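Long-range contacts in dihydropteroate synthase (Stenotrophomonas maltophilia, PDB 7L6P), which probably catalyses the condensation of para-aminobenzoate with 6-hydroxymethyl-7,8-dihydropterin diphosphate to give 7,8-dihydropteroate, a step on the way to folate: residues 195-200 / 223-228; 125-130 / 145-150; 28-33 / 275-280. One frame throughout, in Å; residues are numbered along the deposited sequence.

Contact 1: residues 195-200 / 223-228; sequences LLIDLG and LGVPML
Leu195 meets Val225 and Pro226 mainly through its carbonyl: Leu195 O lies 3.3 Å from Val225 CB and close to the CD corner of the Pro226 ring. Leu196, on the inner wall of the barrel, sets its CG and CD2 against Pro226 CB, the two side chains at about a right angle, while its CA-H approaches Pro226 O. That same oxygen accepts from Ile197 N at 2.9 Å. The carbonyl of the same residue, Ile197 O, receives Leu228 N at 2.9 Å in an almost straight bond (174° at the hydrogen), so Ile197 uses both its N-H and its C=O on one parallel neighbour. With CG1 in the crowded position between backbone N and carbonyl carbon (chi1 57°), Ile197 presents CG2 to Val225 CG2 at 3.5 Å and carries CD1 out to Leu223 CD1 at 4.0 Å. These outward groups are covered by helix 170-188, through Leu178 and Val179. Asp198 turns back inside, where OD2 lies 3.4 Å from Leu228 CD2. Its OD1 takes the N-H of Gly200 at 2.9 Å, closing an Asx turn; the donor comes from above the carboxylate plane, 53° out of it. Leu199 crosses Met227 obliquely, CG and CD1 beside SD. Across the contact, the two strands of this beta-alpha-beta unit are thus joined by backbone polarity and sealed by hydrocarbon on the helix side, whereas on the inner side Asp198, tethered by the turn, points a polar group to the pocket holding imidazole.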
# COMPACT_ATOMS: atom_id res chain seq x y z
N LEU A 195 10.31 2.31 26.63
CA LEU A 195 9.11 3.09 26.33
C LEU A 195 8.89 3.27 24.82
O LEU A 195 9.81 3.61 24.07
CB LEU A 195 9.18 4.46 27.00
CG LEU A 195 9.07 4.36 28.52
CD1 LEU A 195 9.64 5.61 29.23
CD2 LEU A 195 7.62 4.10 28.91
N LEU A 196 7.63 3.10 24.41
CA LEU A 196 7.18 3.38 23.06
C LEU A 196 5.94 4.24 23.16
O LEU A 196 5.28 4.27 24.20
CB LEU A 196 6.84 2.11 22.27
CG LEU A 196 7.93 1.06 22.05
CD1 LEU A 196 8.16 0.24 23.31
CD2 LEU A 196 7.57 0.15 20.86
N ILE A 197 5.63 4.94 22.08
CA ILE A 197 4.39 5.70 21.98
C ILE A 197 3.53 5.08 20.89
O ILE A 197 4.00 4.42 19.95
CB ILE A 197 4.62 7.19 21.69
CG1 ILE A 197 5.43 7.32 20.41
CG2 ILE A 197 5.34 7.85 22.91
CD1 ILE A 197 5.56 8.73 19.92
N ASP A 198 2.23 5.35 21.00
CA ASP A 198 1.23 4.89 20.05
C ASP A 198 0.20 6.00 19.95
O ASP A 198 -0.33 6.45 20.97
CB ASP A 198 0.63 3.59 20.55
CG ASP A 198 -0.47 3.04 19.66
OD1 ASP A 198 -0.88 3.72 18.69
OD2 ASP A 198 -0.95 1.93 19.98
N LEU A 199 -0.08 6.45 18.72
CA LEU A 199 -0.99 7.59 18.58
C LEU A 199 -2.44 7.20 18.82
O LEU A 199 -3.28 8.08 19.01
CB LEU A 199 -0.81 8.24 17.21
CG LEU A 199 0.59 8.80 16.90
CD1 LEU A 199 0.63 9.52 15.56
CD2 LEU A 199 1.09 9.72 18.04
N GLY A 200 -2.75 5.90 18.83
CA GLY A 200 -4.09 5.42 19.12
C GLY A 200 -5.09 5.81 18.05
O GLY A 200 -6.15 6.37 18.36
N LEU A 223 9.82 13.04 20.28
CA LEU A 223 9.78 12.44 21.61
C LEU A 223 10.93 11.46 21.85
O LEU A 223 11.21 11.13 23.00
CB LEU A 223 8.43 11.75 21.85
CG LEU A 223 7.32 12.79 21.83
CD1 LEU A 223 5.88 12.21 21.88
CD2 LEU A 223 7.57 13.77 22.97
N GLY A 224 11.59 10.97 20.80
CA GLY A 224 12.76 10.13 20.98
C GLY A 224 12.51 8.69 21.37
O GLY A 224 13.43 8.04 21.86
N VAL A 225 11.30 8.17 21.18
CA VAL A 225 10.98 6.78 21.48
C VAL A 225 10.36 6.16 20.24
O VAL A 225 9.76 6.87 19.42
CB VAL A 225 10.01 6.65 22.69
CG1 VAL A 225 10.67 7.10 23.97
CG2 VAL A 225 8.78 7.46 22.43
N PRO A 226 10.45 4.84 20.09
CA PRO A 226 9.81 4.19 18.95
C PRO A 226 8.30 4.41 18.94
O PRO A 226 7.65 4.51 19.98
CB PRO A 226 10.15 2.70 19.14
CG PRO A 226 11.41 2.71 19.97
CD PRO A 226 11.26 3.90 20.89
N MET A 227 7.76 4.50 17.73
CA MET A 227 6.36 4.77 17.50
C MET A 227 5.70 3.55 16.88
O MET A 227 6.16 3.05 15.85
CB MET A 227 6.18 5.99 16.60
CG MET A 227 4.70 6.40 16.41
SD MET A 227 4.54 8.07 15.77
CE MET A 227 5.65 7.95 14.34
N LEU A 228 4.62 3.10 17.50
CA LEU A 228 3.83 2.00 17.01
C LEU A 228 2.55 2.55 16.39
O LEU A 228 1.89 3.42 16.98
CB LEU A 228 3.52 1.03 18.15
CG LEU A 228 2.67 -0.21 17.87
CD1 LEU A 228 3.05 -1.35 18.82
CD2 LEU A 228 1.18 0.12 18.00
O HOH W 1 0.82 5.42 16.08

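Contact 2: residues 125-130 / 145-150; sequences GMINDI and TGVPVV
Ile127 and its partners Pro148 and Val150 supply the two strong backbone bonds. Ile127 N donates to Pro148 O at 3.0 Å, and Val150 N to Ile127 O at 2.9 Å (163° at the hydrogen), the alternation expected of parallel strands; a weak bond of 3.4 Å from Asp129 N to Val150 O extends it. CA-H groups of Met126 and Val149 add contacts to the same Pro148 and Ile127 oxygens. Apolar packing follows the two faces. Outward, Ile127 CG1 is 4.0 Å from Val147 CG2, the side chains at about a right angle, and Ile127 CB rests on Val149 CG2, also at 4.0 Å. Inward, Met126, with CG anti to the backbone N (chi1 173°), carries SD to 4.3 Å from Val150 CG2, and the bend at chi3 turns CE toward Pro148 CB. Asn128 adds a polar side chain on the inner face, alongside Val150 with OD1 3.3 Å from Val150 CB, while ND2 bonds to Asp69 and the amide borders the bound imidazole. Helix 138-145 joins strands 126-129 and 149-152 in a beta-alpha-beta unit of the TIM barrel; helix 113-121 covers the outer face through Met116 and Val120, and strands 106-109 and 195-198 continue the sheet beyond Asn128 and Val150.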
# COMPACT_ATOMS: atom_id res chain seq x y z
N GLY A 125 6.84 -10.39 27.01
CA GLY A 125 8.01 -9.53 27.00
C GLY A 125 7.72 -8.11 26.57
O GLY A 125 8.63 -7.39 26.13
N MET A 126 6.46 -7.71 26.66
CA MET A 126 6.01 -6.38 26.27
C MET A 126 4.60 -6.17 26.80
O MET A 126 3.84 -7.13 26.96
CB MET A 126 6.07 -6.18 24.75
CG MET A 126 5.45 -4.88 24.29
SD MET A 126 5.60 -4.54 22.54
CE MET A 126 7.36 -4.24 22.42
N ILE A 127 4.28 -4.92 27.14
CA ILE A 127 2.94 -4.50 27.54
C ILE A 127 2.45 -3.47 26.54
O ILE A 127 3.15 -2.48 26.26
CB ILE A 127 2.93 -3.93 28.97
CG1 ILE A 127 3.25 -5.03 29.98
CG2 ILE A 127 1.58 -3.28 29.28
CD1 ILE A 127 3.52 -4.54 31.36
N ASN A 128 1.26 -3.68 26.00
CA ASN A 128 0.64 -2.77 25.04
C ASN A 128 -0.62 -2.22 25.71
O ASN A 128 -1.60 -2.95 25.87
CB ASN A 128 0.32 -3.51 23.74
CG ASN A 128 -0.04 -2.57 22.60
OD1 ASN A 128 0.26 -1.38 22.63
ND2 ASN A 128 -0.71 -3.12 21.58
N ASP A 129 -0.59 -0.95 26.12
CA ASP A 129 -1.63 -0.40 26.99
C ASP A 129 -2.43 0.70 26.28
O ASP A 129 -1.91 1.79 26.04
CB ASP A 129 -1.02 0.15 28.28
CG ASP A 129 -2.07 0.72 29.24
OD1 ASP A 129 -3.30 0.59 29.01
OD2 ASP A 129 -1.65 1.32 30.24
N ILE A 130 -3.71 0.43 26.01
CA ILE A 130 -4.58 1.44 25.40
C ILE A 130 -4.77 2.65 26.32
O ILE A 130 -5.09 3.75 25.83
CB ILE A 130 -5.96 0.85 25.04
CG1 ILE A 130 -6.71 0.36 26.28
CG2 ILE A 130 -5.85 -0.28 24.02
CD1 ILE A 130 -8.21 0.15 26.02
N THR A 145 7.92 -4.61 36.09
CA THR A 145 8.09 -5.78 35.23
C THR A 145 9.39 -5.71 34.44
O THR A 145 10.00 -6.75 34.18
CB THR A 145 6.92 -5.91 34.25
OG1 THR A 145 6.98 -4.85 33.30
CG2 THR A 145 5.59 -5.86 34.98
N GLY A 146 9.83 -4.51 34.05
CA GLY A 146 11.05 -4.36 33.29
C GLY A 146 10.91 -4.61 31.80
O GLY A 146 11.93 -4.68 31.10
N VAL A 147 9.70 -4.76 31.28
CA VAL A 147 9.56 -4.99 29.84
C VAL A 147 9.15 -3.69 29.15
O VAL A 147 8.55 -2.82 29.79
CB VAL A 147 8.56 -6.12 29.57
CG1 VAL A 147 8.99 -7.37 30.30
CG2 VAL A 147 7.16 -5.70 30.01
N PRO A 148 9.43 -3.53 27.87
CA PRO A 148 8.97 -2.33 27.16
C PRO A 148 7.46 -2.17 27.21
O PRO A 148 6.71 -3.15 27.29
CB PRO A 148 9.47 -2.56 25.72
CG PRO A 148 10.68 -3.43 25.89
CD PRO A 148 10.35 -4.35 27.05
N VAL A 149 7.00 -0.92 27.22
CA VAL A 149 5.59 -0.60 27.38
C VAL A 149 5.20 0.43 26.34
O VAL A 149 5.92 1.42 26.13
CB VAL A 149 5.26 -0.08 28.80
CG1 VAL A 149 3.78 0.32 28.87
CG2 VAL A 149 5.59 -1.11 29.88
N VAL A 150 4.09 0.20 25.66
CA VAL A 150 3.57 1.12 24.66
C VAL A 150 2.59 2.07 25.34
O VAL A 150 1.56 1.64 25.86
CB VAL A 150 2.88 0.36 23.52
CG1 VAL A 150 2.39 1.32 22.49
CG2 VAL A 150 3.85 -0.62 22.91

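Contact 3: residues 28-33 / 275-280; sequences ARVMGI and ATVDAL
Ala28, just before the strand, and Val30 within it meet Thr276, Val277 and Leu280 of the helix without any aromatic ring between them, so the contact has no stacked face or edge. The two flat groups of the segments that carry charge both lie outside the packed patch: the guanidinium of Arg29, on a side chain that leaves the strand away from the helix, pairs with Asp66, and the carboxylate of Asp278, on the far side of the helix, pairs with Arg243 of the second subunit. What remains in the middle is branched hydrocarbon. Leu280 CD1 is the shared point, 3.8 Å from Ala28 CB and 3.9 Å from Val30 CG2, so one methyl fits against two alternate residues that face the helix. Leu280 reaches them because its CG stands anti to the carbonyl carbon (chi1 -71°). Val30 brings the same CG2 to Val277 CG2 at 4.0 Å, the two side chains at about a right angle, and more distantly to Thr276 CG2 at 4.3 Å. Thr276 offers only its methyl here, since OG1 bonds back to the carbonyl of Asp272 one turn earlier. The axes of strand 29-33 and helix 275-280 run antiparallel (174°) with a closest approach of 9.3 Å, the geometry of an outer helix lying over a barrel strand. Helix 273-287 follows the last barrel strand, 267-270, which lies beside strand 29-35 where the barrel closes; Val270 touches both Val30 and Thr276. With no hydrogen bond across it and 186 Å² buried, the contact is purely apolar packing, consistent with hydrophobic burial and van der Waals contact, while Arg29 and Asp278 direct their charges elsewhere, to Asp66 and the second subunit.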
# COMPACT_ATOMS: atom_id res chain seq x y z
N ALA A 28 10.87 -1.30 9.79
CA ALA A 28 9.58 -1.45 10.45
C ALA A 28 9.34 -2.92 10.78
O ALA A 28 9.72 -3.81 10.02
CB ALA A 28 8.46 -0.93 9.55
N ARG A 29 8.78 -3.17 11.95
CA ARG A 29 8.47 -4.53 12.37
C ARG A 29 6.96 -4.73 12.40
O ARG A 29 6.21 -3.78 12.64
CB ARG A 29 9.07 -4.82 13.74
CG ARG A 29 10.56 -4.67 13.69
CD ARG A 29 11.04 -5.53 12.55
NE ARG A 29 12.48 -5.67 12.51
CZ ARG A 29 13.09 -6.77 12.08
NH1 ARG A 29 12.40 -7.85 11.75
NH2 ARG A 29 14.42 -6.75 11.91
N VAL A 30 6.52 -5.96 12.14
CA VAL A 30 5.10 -6.28 12.06
C VAL A 30 4.68 -7.04 13.31
O VAL A 30 5.20 -8.12 13.59
CB VAL A 30 4.77 -7.10 10.81
CG1 VAL A 30 3.28 -7.33 10.79
CG2 VAL A 30 5.25 -6.38 9.55
N MET A 31 3.71 -6.47 14.02
CA MET A 31 3.10 -7.06 15.21
C MET A 31 1.78 -7.70 14.81
O MET A 31 0.89 -7.01 14.30
CB MET A 31 2.89 -5.99 16.28
CG MET A 31 2.09 -6.42 17.50
SD MET A 31 1.62 -5.04 18.59
CE MET A 31 2.93 -4.98 19.82
N GLY A 32 1.65 -9.01 15.03
CA GLY A 32 0.41 -9.71 14.73
C GLY A 32 -0.60 -9.64 15.86
O GLY A 32 -0.26 -9.75 17.03
N ILE A 33 -1.87 -9.48 15.50
CA ILE A 33 -2.95 -9.37 16.48
C ILE A 33 -3.51 -10.75 16.77
O ILE A 33 -3.89 -11.48 15.84
CB ILE A 33 -4.03 -8.40 15.99
CG1 ILE A 33 -3.42 -7.01 15.83
CG2 ILE A 33 -5.28 -8.43 16.90
CD1 ILE A 33 -4.34 -6.00 15.20
N ALA A 275 0.26 -9.77 4.15
CA ALA A 275 0.07 -8.65 3.23
C ALA A 275 0.95 -7.47 3.60
O ALA A 275 1.61 -6.88 2.74
CB ALA A 275 -1.40 -8.23 3.23
N THR A 276 1.00 -7.14 4.90
CA THR A 276 1.80 -6.02 5.38
C THR A 276 3.29 -6.28 5.18
O THR A 276 4.04 -5.38 4.80
CB THR A 276 1.49 -5.75 6.85
OG1 THR A 276 0.06 -5.65 7.01
CG2 THR A 276 2.14 -4.44 7.32
N VAL A 277 3.73 -7.52 5.44
CA VAL A 277 5.12 -7.87 5.20
C VAL A 277 5.48 -7.64 3.74
O VAL A 277 6.50 -7.01 3.43
CB VAL A 277 5.38 -9.33 5.61
CG1 VAL A 277 6.73 -9.82 5.01
CG2 VAL A 277 5.30 -9.51 7.10
N ASP A 278 4.63 -8.12 2.82
CA ASP A 278 4.89 -7.97 1.39
C ASP A 278 5.03 -6.50 1.01
O ASP A 278 5.91 -6.14 0.22
CB ASP A 278 3.79 -8.63 0.55
CG ASP A 278 3.85 -10.16 0.56
OD1 ASP A 278 4.71 -10.73 1.27
OD2 ASP A 278 3.03 -10.80 -0.15
N ALA A 279 4.14 -5.65 1.53
CA ALA A 279 4.27 -4.22 1.26
C ALA A 279 5.57 -3.64 1.83
O ALA A 279 6.24 -2.82 1.17
CB ALA A 279 3.07 -3.47 1.84
N LEU A 280 5.95 -4.03 3.06
CA LEU A 280 7.14 -3.44 3.66
C LEU A 280 8.42 -3.88 2.94
O LEU A 280 9.38 -3.10 2.86
CB LEU A 280 7.20 -3.76 5.16
CG LEU A 280 6.13 -2.98 5.96
CD1 LEU A 280 6.20 -3.16 7.49
CD2 LEU A 280 6.21 -1.50 5.60

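All three contacts belong to one closed eight-stranded TIM barrel, and all are buried, but at different depths. Contacts 1 and 2 each join consecutive parallel strands and adjoin one another: strand 195-198 borders strand 149-152, with a probable hydrogen bond of 3.0 Å from Leu196 N to Val149 O. Both combine backbone bonds with polar side chains near the imidazole pocket. Contact 3 lies further out, its centre 13 Å from the chain centre against 10 Å for the others, and sets a helix on a strand with apolar packing alone. Met31 links the three inside the barrel, its CE 3.8 Å from both Leu228 CD1 and Met126 SD.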